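Local coordinates for protein 2-c-methyl-d-erythritol 4-phosphate cytidylyltransferase (Streptococcus pneumoniae, PDB 2VSH) that catalyses the transfer of the cytidylyl group of CTP to D-ribitol 5-phosphate, giving CDP-activated ribitol for teichoic acid precursors, at residues T88-K91 and N92-A96. Residues are numbered along the deposited sequence; the frame is centred on the assembly and turned at random.
Sequences TSIK and NIIEA
Two folds in the Lys91 chain, chi3 78° and chi4 82°, bring its ammonium within reach of both Asn92 and Glu95, one residue and one helical turn further on. Lys91 NZ donates to Asn92 OD1 at 3.0 Å, and the C=O...donor angle of 173° puts the nitrogen almost straight off the end of the amide carbonyl. The salt bridge from Lys91 NZ to Glu95 OE2 is looser, 3.5 Å, and the Glu95 chain, extended beyond CG, crosses the lysine at a slant. Asn92 is gripped at both ends of its amide, because ND2 also bonds to Lys81 O. The three polar side chains lie along helix 86-100 of the GT-A-like nucleotidyltransferase fold. The first turn of this helix carries Thr88 and Ser89, which probably belong to the CTP site; hydrogen bonds to Asp85 and Gly83, respectively, tie their hydroxyls to the preceding loop. The backbone bonds are regular i to i+4 ones, as from Ile93 N to Ser89 O at 2.8 Å. Away from the charges, Ile90 packs on Phe179 of helix 176-184; its contact with Ile94, which has two conformers, is doubtful. Ile93 lies against Leu8 and Val51 of the central sheet.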
loop_
_atom_site.group_PDB
_atom_site.type_symbol
_atom_site.label_atom_id
_atom_site.label_comp_id
_atom_site.label_asym_id
_atom_site.label_seq_id
_atom_site.Cartn_x
_atom_site.Cartn_y
_atom_site.Cartn_z
ATOM N N THR A 88 2.287 14.026 19.110
ATOM C CA THR A 88 2.910 15.102 19.876
ATOM C C THR A 88 2.847 16.392 19.051
ATOM O O THR A 88 2.690 17.466 19.597
ATOM C CB THR A 88 4.365 14.762 20.279
ATOM O OG1 THR A 88 4.389 13.479 20.910
ATOM C CG2 THR A 88 4.908 15.784 21.293
ATOM N N SER A 89 2.968 16.271 17.736
ATOM C CA SER A 89 2.862 17.437 16.857
ATOM C C SER A 89 1.434 17.961 16.868
ATOM O O SER A 89 1.215 19.175 16.942
ATOM C CB SER A 89 3.312 17.105 15.429
ATOM O OG SER A 89 4.707 16.875 15.401
ATOM N N ILE A 90 0.460 17.058 16.830
ATOM C CA ILE A 90 -0.954 17.483 16.934
ATOM C C ILE A 90 -1.220 18.256 18.236
ATOM O O ILE A 90 -1.800 19.342 18.206
ATOM C CB ILE A 90 -1.942 16.311 16.743
ATOM C CG1 ILE A 90 -1.815 15.758 15.309
ATOM C CG2 ILE A 90 -3.375 16.786 16.985
ATOM C CD1 ILE A 90 -2.463 14.403 15.071
ATOM N N LYS A 91 -0.781 17.707 19.364
ATOM C CA LYS A 91 -0.906 18.388 20.654
ATOM C C LYS A 91 -0.254 19.776 20.590
ATOM O O LYS A 91 -0.842 20.759 21.021
ATOM C CB LYS A 91 -0.308 17.540 21.778
ATOM C CG LYS A 91 -0.094 18.302 23.109
ATOM C CD LYS A 91 0.803 17.545 24.059
ATOM C CE LYS A 91 2.306 17.664 23.680
ATOM N NZ LYS A 91 3.005 18.912 24.144
ATOM N N ASN A 92 0.950 19.847 20.024
ATOM C CA ASN A 92 1.678 21.108 19.906
ATOM C C ASN A 92 0.910 22.123 19.071
ATOM O O ASN A 92 0.835 23.305 19.432
ATOM C CB ASN A 92 3.055 20.867 19.300
ATOM C CG ASN A 92 4.042 20.359 20.301
ATOM O OD1 ASN A 92 3.691 20.038 21.428
ATOM N ND2 ASN A 92 5.291 20.288 19.902
ATOM N N ILE A 93 0.329 21.642 17.975
ATOM C CA ILE A 93 -0.546 22.439 17.103
ATOM C C ILE A 93 -1.753 22.984 17.879
ATOM O O ILE A 93 -2.067 24.183 17.793
ATOM C CB ILE A 93 -0.954 21.629 15.822
ATOM C CG1 ILE A 93 0.242 21.569 14.860
ATOM C CG2 ILE A 93 -2.170 22.252 15.105
ATOM C CD1 ILE A 93 0.141 20.507 13.744
ATOM N N ILE A 94 -2.397 22.107 18.656
ATOM C CA ILE A 94 -3.582 22.491 19.414
ATOM C C ILE A 94 -3.207 23.550 20.459
ATOM O O ILE A 94 -3.958 24.508 20.677
ATOM C CB ILE A 94 -4.269 21.259 20.036
ATOM C CG1 ILE A 94 -4.899 20.393 18.931
ATOM C CG2 ILE A 94 -5.313 21.673 21.079
ATOM C CD1 ILE A 94 -5.375 19.027 19.394
ATOM N N GLU A 95 -2.035 23.391 21.073
ATOM C CA GLU A 95 -1.529 24.370 22.040
ATOM C C GLU A 95 -1.327 25.748 21.403
ATOM O O GLU A 95 -1.696 26.766 21.996
ATOM C CB GLU A 95 -0.249 23.867 22.728
ATOM C CG GLU A 95 -0.525 22.750 23.735
ATOM C CD GLU A 95 0.728 22.163 24.360
ATOM O OE1 GLU A 95 0.609 21.623 25.464
ATOM O OE2 GLU A 95 1.829 22.235 23.759
ATOM N N ALA A 96 -0.745 25.772 20.204
ATOM C CA ALA A 96 -0.545 27.013 19.438
ATOM C C ALA A 96 -1.885 27.671 19.081
ATOM O O ALA A 96 -2.039 28.888 19.176
ATOM C CB ALA A 96 0.261 26.729 18.177
#